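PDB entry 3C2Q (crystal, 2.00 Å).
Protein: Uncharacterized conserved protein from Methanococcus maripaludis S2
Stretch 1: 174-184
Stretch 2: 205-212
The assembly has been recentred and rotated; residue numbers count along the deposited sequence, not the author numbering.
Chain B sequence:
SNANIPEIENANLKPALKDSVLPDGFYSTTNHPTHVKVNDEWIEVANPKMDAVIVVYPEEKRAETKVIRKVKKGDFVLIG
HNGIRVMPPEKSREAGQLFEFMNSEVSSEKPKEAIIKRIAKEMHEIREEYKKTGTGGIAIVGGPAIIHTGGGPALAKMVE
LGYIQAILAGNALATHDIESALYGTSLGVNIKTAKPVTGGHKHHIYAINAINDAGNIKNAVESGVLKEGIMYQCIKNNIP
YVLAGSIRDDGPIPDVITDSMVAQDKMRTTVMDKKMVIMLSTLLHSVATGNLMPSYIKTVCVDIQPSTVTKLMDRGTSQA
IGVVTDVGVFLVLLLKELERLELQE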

# COMPACT_ATOMS: atom_id res chain seq x y z
N ALA B 174 -7.66 -24.01 -0.52
CA ALA B 174 -8.50 -25.22 -0.53
C ALA B 174 -9.27 -25.38 0.76
O ALA B 174 -10.48 -25.68 0.72
N THR B 175 -8.62 -25.18 1.90
CA THR B 175 -9.28 -25.45 3.17
C THR B 175 -10.31 -24.38 3.54
O THR B 175 -11.32 -24.72 4.15
N HIS B 176 -10.08 -23.11 3.17
CA HIS B 176 -11.14 -22.10 3.36
C HIS B 176 -12.30 -22.23 2.40
O HIS B 176 -13.44 -21.95 2.80
N ASP B 177 -12.02 -22.62 1.16
CA ASP B 177 -13.09 -22.98 0.21
C ASP B 177 -13.97 -24.07 0.86
O ASP B 177 -15.21 -23.99 0.87
N ILE B 178 -13.32 -25.07 1.44
CA ILE B 178 -14.04 -26.19 2.03
C ILE B 178 -14.77 -25.79 3.31
O ILE B 178 -15.92 -26.20 3.51
N GLU B 179 -14.13 -24.97 4.15
CA GLU B 179 -14.81 -24.32 5.27
C GLU B 179 -16.10 -23.65 4.85
O GLU B 179 -17.13 -23.75 5.56
N SER B 180 -16.06 -22.92 3.72
CA SER B 180 -17.25 -22.18 3.33
C SER B 180 -18.31 -23.16 2.79
O SER B 180 -19.49 -22.96 3.02
N ALA B 181 -17.87 -24.23 2.13
CA ALA B 181 -18.81 -25.25 1.64
C ALA B 181 -19.51 -25.97 2.80
O ALA B 181 -20.73 -26.13 2.78
N LEU B 182 -18.75 -26.36 3.82
CA LEU B 182 -19.31 -27.10 4.95
C LEU B 182 -20.08 -26.23 5.90
O LEU B 182 -21.15 -26.63 6.39
N TYR B 183 -19.54 -25.04 6.21
CA TYR B 183 -20.08 -24.21 7.27
C TYR B 183 -20.60 -22.82 6.90
O TYR B 183 -21.13 -22.10 7.75
N GLY B 184 -20.40 -22.41 5.66
CA GLY B 184 -20.85 -21.07 5.25
C GLY B 184 -19.92 -19.92 5.66
O GLY B 184 -20.29 -18.73 5.48
N ILE B 205 -10.47 -25.50 11.34
CA ILE B 205 -9.96 -26.83 11.80
C ILE B 205 -11.00 -27.95 11.62
O ILE B 205 -10.63 -29.08 11.26
N TYR B 206 -12.29 -27.65 11.82
CA TYR B 206 -13.32 -28.68 11.54
C TYR B 206 -13.26 -29.08 10.09
O TYR B 206 -13.40 -30.26 9.76
N ALA B 207 -13.03 -28.11 9.18
CA ALA B 207 -12.97 -28.44 7.75
C ALA B 207 -11.74 -29.30 7.39
O ALA B 207 -11.83 -30.25 6.60
N ILE B 208 -10.60 -28.96 7.99
CA ILE B 208 -9.38 -29.76 7.76
C ILE B 208 -9.62 -31.19 8.32
O ILE B 208 -9.30 -32.18 7.67
N ASN B 209 -10.16 -31.26 9.53
CA ASN B 209 -10.44 -32.57 10.20
C ASN B 209 -11.33 -33.45 9.33
O ASN B 209 -11.08 -34.64 9.15
N ALA B 210 -12.33 -32.84 8.71
CA ALA B 210 -13.27 -33.54 7.84
C ALA B 210 -12.59 -34.12 6.61
O ALA B 210 -12.88 -35.28 6.20
N ILE B 211 -11.65 -33.37 6.02
CA ILE B 211 -10.95 -33.86 4.85
C ILE B 211 -9.92 -34.93 5.25
O ILE B 211 -9.80 -35.93 4.52
N ASN B 212 -9.18 -34.72 6.34
CA ASN B 212 -8.28 -35.74 6.86
C ASN B 212 -9.04 -37.06 7.09
O ASN B 212 -8.59 -38.10 6.66

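The two helices cross almost at right angles, at 97°, and an alanine sits at the centre of the crossing. The axes approach to 8.6 Å. Ala 207 points toward the first helix and fits as a knob among Ile 178, Glu 179, Leu 182 and Tyr 183. The backbones come close here, and the methyl fills the gap: CA of Glu 179 and CA of Ala 207 are 5.1 Å apart. Ala 207 CB lies 3.7 Å from Glu 179 N and 4.0 Å from Thr 175 O. That N and that O are hydrogen-bonded to each other, Glu 179 N to Thr 175 O at 2.8 Å, so the methyl packs against satisfied backbone.

Thr 175, Ile 178, Leu 182 and Tyr 183 point toward the second helix; Glu 179 points sideways. Ala 210 and Ile 211 point toward the first. Ile 178 (chi1 m, chi2 t) has CG2 4.0 Å from Ala 207 CB and 4.0 Å from Ile 211 CD1. Ile 211 is m at both chi angles. Leu 182 (m, t) places CD1 4.0 Å from Ala 210 CB and 4.2 Å from Ala 207 CB. Thr 175, with chi1 p, brings CG2 to 3.8 Å from Ile 208 CG1. Ile 208 (m, t) leaves its backbone sideways, but its end comes nearer.

Tyr 183 (chi1 m) closes another part of the contact. Its OH is 3.3 Å from Tyr 206 CB, and its ring edge meets Ala 207, with CE2 3.9 Å from Ala 207 N. Tyr 206, also m, starts toward the first helix, but its end leads away.

No hydrogen bond joins the stretches. His 176 ND1 donates to Glu 179 OE1 at 2.9 Å, and Ser 180 OG donates to Asp 177 O at 2.8 Å. Asp 177 OD1 and OD2 are hydrogen-bonded elsewhere in the structure. Gly 184 follows the helix with positive phi and does not touch the second stretch.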

# COMPACT_ATOMS: atom_id res chain seq x y z
CB ALA B 174 -7.67 -26.47 -0.81
CB THR B 175 -8.30 -25.70 4.36
OG1 THR B 175 -7.51 -24.52 4.61
CG2 THR B 175 -7.40 -26.91 4.06
CB HIS B 176 -10.60 -20.65 3.40
CG HIS B 176 -9.73 -20.37 4.61
ND1 HIS B 176 -10.21 -20.43 5.91
CD2 HIS B 176 -8.42 -20.04 4.71
CE1 HIS B 176 -9.24 -20.14 6.75
NE2 HIS B 176 -8.13 -19.92 6.05
CB ASP B 177 -12.50 -23.47 -1.11
CG ASP B 177 -13.57 -24.07 -2.06
OD1 ASP B 177 -14.50 -23.35 -2.52
OD2 ASP B 177 -13.44 -25.27 -2.39
CB ILE B 178 -13.09 -27.41 2.20
CG1 ILE B 178 -12.79 -27.97 0.80
CG2 ILE B 178 -13.76 -28.49 3.15
CD1 ILE B 178 -11.54 -28.86 0.69
CB GLU B 179 -13.93 -23.26 5.96
CG GLU B 179 -14.51 -22.74 7.25
CD GLU B 179 -13.86 -21.43 7.72
OE1 GLU B 179 -12.71 -21.11 7.29
OE2 GLU B 179 -14.49 -20.69 8.51
CB SER B 180 -16.95 -21.02 2.35
OG SER B 180 -16.46 -21.54 1.14
CB ALA B 181 -18.10 -26.25 0.73
CB LEU B 182 -18.22 -27.84 5.74
CG LEU B 182 -17.47 -28.92 4.97
CD1 LEU B 182 -16.40 -29.51 5.90
CD2 LEU B 182 -18.39 -30.00 4.49
CB TYR B 183 -19.05 -24.08 8.40
CG TYR B 183 -18.55 -25.43 8.85
CD1 TYR B 183 -19.41 -26.34 9.49
CD2 TYR B 183 -17.25 -25.84 8.58
CE1 TYR B 183 -18.98 -27.58 9.86
CE2 TYR B 183 -16.80 -27.10 8.94
CZ TYR B 183 -17.66 -27.95 9.59
OH TYR B 183 -17.22 -29.20 9.95
CB ILE B 205 -9.37 -26.80 13.24
CG1 ILE B 205 -8.60 -28.08 13.61
CG2 ILE B 205 -10.41 -26.43 14.30
CD1 ILE B 205 -7.46 -28.46 12.66
CB TYR B 206 -14.74 -28.22 11.86
CG TYR B 206 -15.07 -27.98 13.28
CD1 TYR B 206 -14.34 -28.56 14.33
CD2 TYR B 206 -16.20 -27.22 13.60
CE1 TYR B 206 -14.66 -28.33 15.62
CE2 TYR B 206 -16.56 -27.00 14.91
CZ TYR B 206 -15.79 -27.55 15.92
OH TYR B 206 -16.15 -27.30 17.22
CB ALA B 207 -13.03 -27.15 6.87
CB ILE B 208 -8.16 -29.10 8.45
CG1 ILE B 208 -7.79 -27.78 7.72
CG2 ILE B 208 -6.91 -30.08 8.50
CD1 ILE B 208 -6.92 -26.82 8.60
CB ASN B 209 -11.07 -32.33 11.57
CG ASN B 209 -10.85 -33.50 12.51
OD1 ASN B 209 -9.79 -34.13 12.48
ND2 ASN B 209 -11.83 -33.80 13.37
CB ALA B 210 -14.46 -32.62 7.47
CB ILE B 211 -10.28 -32.72 3.99
CG1 ILE B 211 -11.32 -31.67 3.55
CG2 ILE B 211 -9.57 -33.29 2.74
CD1 ILE B 211 -12.47 -32.23 2.72
CB ASN B 212 -7.63 -35.29 8.16
CG ASN B 212 -6.50 -34.28 7.92
OD1 ASN B 212 -6.14 -34.00 6.77
ND2 ASN B 212 -5.96 -33.73 8.99